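Local coordinates for protein (triosephosphate isomerase) (PDB 1B9B), which probably catalyses, as a triosephosphate isomerase (EC 5.3.1.1), the interconversion of dihydroxyacetone phosphate and glyceraldehyde 3-phosphate in the thermophile Thermotoga maritima, at residues S80-Q85 with L118-T123; I60-Q65 with I87-V92. All coordinates share one frame; numbering follows the deposited sequence.

Contact 1 of 2, residues S80-Q85 with L118-T123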
loop_
_atom_site.group_PDB
_atom_site.type_symbol
_atom_site.label_atom_id
_atom_site.label_comp_id
_atom_site.label_asym_id
_atom_site.label_seq_id
_atom_site.Cartn_x
_atom_site.Cartn_y
_atom_site.Cartn_z
ATOM N N SER B 80 -17.500 -17.089 9.643
ATOM C CA SER B 80 -18.095 -16.209 10.645
ATOM C C SER B 80 -18.060 -16.820 12.036
ATOM O O SER B 80 -17.894 -18.030 12.197
ATOM C CB SER B 80 -19.547 -15.893 10.299
ATOM O OG SER B 80 -20.405 -16.853 10.880
ATOM N N PRO B 81 -18.220 -15.977 13.066
ATOM C CA PRO B 81 -18.217 -16.411 14.461
ATOM C C PRO B 81 -19.332 -17.414 14.725
ATOM O O PRO B 81 -19.170 -18.327 15.534
ATOM C CB PRO B 81 -18.416 -15.109 15.219
ATOM C CG PRO B 81 -17.720 -14.112 14.342
ATOM C CD PRO B 81 -18.220 -14.505 12.983
ATOM N N LEU B 82 -20.458 -17.249 14.038
ATOM C CA LEU B 82 -21.580 -18.161 14.216
ATOM C C LEU B 82 -21.242 -19.531 13.684
ATOM O O LEU B 82 -21.651 -20.537 14.251
ATOM C CB LEU B 82 -22.820 -17.665 13.491
ATOM C CG LEU B 82 -23.408 -16.330 13.922
ATOM C CD1 LEU B 82 -22.401 -15.211 13.676
ATOM C CD2 LEU B 82 -24.677 -16.090 13.130
ATOM N N MET B 83 -20.500 -19.573 12.585
ATOM C CA MET B 83 -20.132 -20.850 11.993
ATOM C C MET B 83 -19.232 -21.637 12.931
ATOM O O MET B 83 -19.327 -22.861 13.000
ATOM C CB MET B 83 -19.442 -20.636 10.646
ATOM C CG MET B 83 -20.181 -19.654 9.750
ATOM S SD MET B 83 -19.859 -19.815 7.984
ATOM C CE MET B 83 -18.156 -19.970 7.965
ATOM N N LEU B 84 -18.372 -20.925 13.657
ATOM C CA LEU B 84 -17.447 -21.534 14.610
ATOM C C LEU B 84 -18.158 -21.914 15.900
ATOM O O LEU B 84 -17.883 -22.957 16.501
ATOM C CB LEU B 84 -16.309 -20.569 14.928
ATOM C CG LEU B 84 -15.296 -20.386 13.799
ATOM C CD1 LEU B 84 -14.217 -19.409 14.207
ATOM C CD2 LEU B 84 -14.678 -21.727 13.456
ATOM N N GLN B 85 -19.082 -21.063 16.326
ATOM C CA GLN B 85 -19.825 -21.326 17.547
ATOM C C GLN B 85 -20.707 -22.571 17.462
ATOM O O GLN B 85 -20.901 -23.257 18.458
ATOM C CB GLN B 85 -20.677 -20.120 17.919
ATOM C CG GLN B 85 -21.585 -20.384 19.085
ATOM C CD GLN B 85 -22.207 -19.127 19.613
ATOM O OE1 GLN B 85 -22.879 -18.399 18.883
ATOM N NE2 GLN B 85 -21.987 -18.856 20.896
ATOM N N LEU B 118 -15.375 -12.163 21.159
ATOM C CA LEU B 118 -15.916 -11.983 22.503
ATOM C C LEU B 118 -17.433 -11.948 22.525
ATOM O O LEU B 118 -18.047 -12.495 23.431
ATOM C CB LEU B 118 -15.378 -10.701 23.128
ATOM C CG LEU B 118 -13.879 -10.674 23.434
ATOM C CD1 LEU B 118 -13.477 -9.296 23.937
ATOM C CD2 LEU B 118 -13.544 -11.755 24.456
ATOM N N GLU B 119 -18.045 -11.305 21.537
ATOM C CA GLU B 119 -19.503 -11.222 21.481
ATOM C C GLU B 119 -20.191 -12.582 21.534
ATOM O O GLU B 119 -21.215 -12.729 22.189
ATOM C CB GLU B 119 -19.962 -10.480 20.220
ATOM C CG GLU B 119 -19.780 -8.983 20.278
ATOM C CD GLU B 119 -20.239 -8.411 21.604
ATOM O OE1 GLU B 119 -19.445 -8.434 22.572
ATOM O OE2 GLU B 119 -21.399 -7.953 21.685
ATOM N N LYS B 120 -19.629 -13.573 20.845
ATOM C CA LYS B 120 -20.202 -14.913 20.812
ATOM C C LYS B 120 -19.786 -15.786 21.987
ATOM O O LYS B 120 -20.030 -16.990 21.987
ATOM C CB LYS B 120 -19.815 -15.613 19.509
ATOM C CG LYS B 120 -20.366 -14.948 18.271
ATOM C CD LYS B 120 -21.883 -14.964 18.265
ATOM C CE LYS B 120 -22.435 -14.156 17.098
ATOM N NZ LYS B 120 -21.973 -12.737 17.130
ATOM N N GLY B 121 -19.152 -15.187 22.988
ATOM C CA GLY B 121 -18.717 -15.948 24.145
ATOM C C GLY B 121 -17.515 -16.842 23.889
ATOM O O GLY B 121 -17.386 -17.893 24.507
ATOM N N MET B 122 -16.626 -16.442 22.986
ATOM C CA MET B 122 -15.449 -17.250 22.696
ATOM C C MET B 122 -14.195 -16.523 23.166
ATOM O O MET B 122 -14.259 -15.345 23.517
ATOM C CB MET B 122 -15.374 -17.538 21.203
ATOM C CG MET B 122 -16.698 -17.994 20.618
ATOM S SD MET B 122 -16.488 -18.982 19.140
ATOM C CE MET B 122 -15.636 -17.828 18.091
ATOM N N THR B 123 -13.054 -17.208 23.177
ATOM C CA THR B 123 -11.828 -16.575 23.647
ATOM C C THR B 123 -10.832 -16.163 22.575
ATOM O O THR B 123 -10.313 -16.996 21.832
ATOM C CB THR B 123 -11.099 -17.468 24.664
ATOM O OG1 THR B 123 -11.973 -17.745 25.766
ATOM C CG2 THR B 123 -9.854 -16.772 25.184
#

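Contact 2 of 2, residues I60-Q65 with I87-V92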
loop_
_atom_site.group_PDB
_atom_site.type_symbol
_atom_site.label_atom_id
_atom_site.label_comp_id
_atom_site.label_asym_id
_atom_site.label_seq_id
_atom_site.Cartn_x
_atom_site.Cartn_y
_atom_site.Cartn_z
ATOM N N ILE B 60 -10.044 -31.856 26.199
ATOM C CA ILE B 60 -9.376 -30.983 25.237
ATOM C C ILE B 60 -10.375 -30.055 24.538
ATOM O O ILE B 60 -11.492 -30.465 24.215
ATOM C CB ILE B 60 -8.607 -31.805 24.200
ATOM C CG1 ILE B 60 -7.648 -32.746 24.933
ATOM C CG2 ILE B 60 -7.853 -30.879 23.248
ATOM C CD1 ILE B 60 -6.628 -33.435 24.039
ATOM N N LYS B 61 -9.968 -28.805 24.315
ATOM C CA LYS B 61 -10.840 -27.811 23.691
ATOM C C LYS B 61 -10.534 -27.447 22.238
ATOM O O LYS B 61 -9.383 -27.490 21.786
ATOM C CB LYS B 61 -10.870 -26.549 24.552
ATOM C CG LYS B 61 -11.416 -26.809 25.932
ATOM C CD LYS B 61 -11.635 -25.537 26.712
ATOM C CE LYS B 61 -12.317 -25.845 28.042
ATOM N NZ LYS B 61 -12.583 -24.619 28.850
ATOM N N LEU B 62 -11.596 -27.076 21.525
ATOM C CA LEU B 62 -11.533 -26.713 20.114
ATOM C C LEU B 62 -11.170 -25.254 19.855
ATOM O O LEU B 62 -11.712 -24.349 20.483
ATOM C CB LEU B 62 -12.884 -26.986 19.459
ATOM C CG LEU B 62 -12.920 -27.871 18.216
ATOM C CD1 LEU B 62 -14.228 -27.594 17.478
ATOM C CD2 LEU B 62 -11.711 -27.606 17.322
ATOM N N GLY B 63 -10.274 -25.029 18.903
ATOM C CA GLY B 63 -9.895 -23.670 18.576
ATOM C C GLY B 63 -9.675 -23.471 17.086
ATOM O O GLY B 63 -9.165 -24.368 16.413
ATOM N N ALA B 64 -10.057 -22.301 16.570
ATOM C CA ALA B 64 -9.884 -21.973 15.151
ATOM C C ALA B 64 -8.663 -21.078 14.945
ATOM O O ALA B 64 -8.203 -20.415 15.871
ATOM C CB ALA B 64 -11.129 -21.289 14.620
ATOM N N GLN B 65 -8.148 -21.057 13.723
ATOM C CA GLN B 65 -6.963 -20.267 13.396
ATOM C C GLN B 65 -7.245 -18.873 12.849
ATOM O O GLN B 65 -6.312 -18.120 12.543
ATOM C CB GLN B 65 -6.107 -21.022 12.384
ATOM C CG GLN B 65 -5.493 -22.296 12.920
ATOM C CD GLN B 65 -4.916 -23.158 11.820
ATOM O OE1 GLN B 65 -4.299 -22.652 10.876
ATOM N NE2 GLN B 65 -5.106 -24.472 11.936
ATOM N N ILE B 87 -20.119 -25.397 15.718
ATOM C CA ILE B 87 -19.215 -26.540 15.854
ATOM C C ILE B 87 -18.674 -26.698 17.269
ATOM O O ILE B 87 -18.115 -27.738 17.609
ATOM C CB ILE B 87 -17.996 -26.415 14.909
ATOM C CG1 ILE B 87 -18.470 -26.199 13.466
ATOM C CG2 ILE B 87 -17.108 -27.663 15.034
ATOM C CD1 ILE B 87 -17.344 -25.983 12.476
ATOM N N GLY B 88 -18.820 -25.664 18.091
ATOM C CA GLY B 88 -18.324 -25.745 19.452
ATOM C C GLY B 88 -16.876 -25.314 19.629
ATOM O O GLY B 88 -16.133 -25.912 20.404
ATOM N N VAL B 89 -16.465 -24.282 18.901
ATOM C CA VAL B 89 -15.108 -23.760 19.008
ATOM C C VAL B 89 -15.110 -22.842 20.233
ATOM O O VAL B 89 -16.079 -22.113 20.459
ATOM C CB VAL B 89 -14.730 -22.947 17.744
ATOM C CG1 VAL B 89 -13.327 -22.381 17.869
ATOM C CG2 VAL B 89 -14.825 -23.829 16.520
ATOM N N GLU B 90 -14.049 -22.889 21.034
ATOM C CA GLU B 90 -13.966 -22.047 22.226
ATOM C C GLU B 90 -12.879 -20.980 22.123
ATOM O O GLU B 90 -12.985 -19.907 22.714
ATOM C CB GLU B 90 -13.731 -22.909 23.468
ATOM C CG GLU B 90 -14.991 -23.587 23.979
ATOM C CD GLU B 90 -14.738 -24.461 25.192
ATOM O OE1 GLU B 90 -14.190 -25.570 25.024
ATOM O OE2 GLU B 90 -15.080 -24.036 26.316
ATOM N N TYR B 91 -11.836 -21.280 21.362
ATOM C CA TYR B 91 -10.737 -20.351 21.187
ATOM C C TYR B 91 -10.523 -20.019 19.730
ATOM O O TYR B 91 -10.734 -20.859 18.855
ATOM C CB TYR B 91 -9.446 -20.929 21.764
ATOM C CG TYR B 91 -9.458 -21.027 23.267
ATOM C CD1 TYR B 91 -10.157 -22.048 23.918
ATOM C CD2 TYR B 91 -8.802 -20.075 24.044
ATOM C CE1 TYR B 91 -10.204 -22.111 25.310
ATOM C CE2 TYR B 91 -8.843 -20.131 25.433
ATOM C CZ TYR B 91 -9.544 -21.146 26.060
ATOM O OH TYR B 91 -9.589 -21.183 27.435
ATOM N N VAL B 92 -10.100 -18.787 19.480
ATOM C CA VAL B 92 -9.829 -18.326 18.135
ATOM C C VAL B 92 -8.539 -17.524 18.134
ATOM O O VAL B 92 -8.427 -16.513 18.833
ATOM C CB VAL B 92 -10.944 -17.408 17.608
ATOM C CG1 VAL B 92 -10.545 -16.863 16.269
ATOM C CG2 VAL B 92 -12.247 -18.157 17.507
HETATM O O HOH W 1 -14.082 -27.301 22.626
#

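Contact 1 of 2, residues S80-Q85 with L118-T123
In the outer layer of the TIM barrel, the start of helix 81-87 packs against the Schellman turn that ends helix 107-119, with G121 at positive phi as its C-prime residue. K120, the first residue to leave helical geometry, carries most of the contact. Its CG stands anti to the carbonyl carbon, and bends at chi2 (-63°) and chi4 wrap the chain along the first turn of helix 81-87. Successive methylenes meet different partners: CG rests on CB of P81 at 3.6 Å, and CE reaches CD1 of L82, also at 3.6 Å, where the two side chains cross obliquely. The ammonium group continues to D71, whose OD2 forms a salt bridge with K120 NZ. Q85, one turn after P81, points toward K120, its CG anti to the backbone N and its chain extended, so that it crosses K120 at about a right angle. Its amide lies by the turn, OE1 3.6 Å from K120 CD; NE2 is 2.9 Å from K120 O, but the angle is too poor for a hydrogen bond. M122 fills the inner side, next to V92 of strand 91-94. Its terminal CE touches CB of L84 at 4.2 Å, while SD stays 4.4 Å from Q85 N. On the side of the helix that meets a second subunit, S80 packs on M13 and M83 on T46, both of that subunit. S80 is also the N-cap: its OG accepts from M83 N at 3.2 Å with an N-H...O angle of 155°, and more weakly from L82 N.

Contact 2 of 2, residues I60-Q65 with I87-V92
The phenol ring of Y91 is approached at its edge, near the ring plane, by L62 O and by the K61 side chain, whose CD lies 4.0 Å from Y91 CE1. The other flat group, the E90 carboxylate, crosses the extended K61 chain obliquely, with OE1 over the methylenes at 3.1 Å from K61 CD. OE2 makes only a long salt bridge to K61 NZ (3.6 Å); the stronger partner of that ammonium is E38 OE1, which also takes a weak bond from Y91 OH. An alanine here in place of K61 would lack the ammonium that pairs with E38 and most of the alkyl chain, which would probably leave the E90 carboxylate and the CE1 edge of Y91 less well packed. The segments close the beta-alpha-beta unit 61-64, 81-87, 91-94 of the TIM barrel, joining neighbouring parallel strands. L62 O accepts twice, from Y91 N in the carbonyl plane and from E90 N at 2.8 Å, 29° above it. Further along, A64 N donates to Y91 O at 2.8 Å. Beneath, towards the helix, L62 CD1 touches both I87 CG2 (3.8 Å) and V89 CG2, while A64 CB packs on V89 CG1. A water accepts from L62 N at 2.7 Å and donates to E90 OE1.

Contacts 1 and 2 lie on the same side of the barrel, their centres about 9 Å apart; contact 1 uses the start of helix 81-87, which links the strands of contact 2. They join where strand 123-128 begins: T123 N to E90 O (2.7 Å) and V92 N to T123 O (3.0 Å) are both probable hydrogen bonds, extending the parallel sheet by one strand. Between the layers, M122 CE packs on V92 CG2 at 3.5 Å. Both contacts reach the second subunit. There Q65, just beyond strand 61-64 at the C-terminal end where TIM barrels carry their active site, accepts at OE1 from G77 N of that subunit and donates from NE2 to its own chain's K12 O.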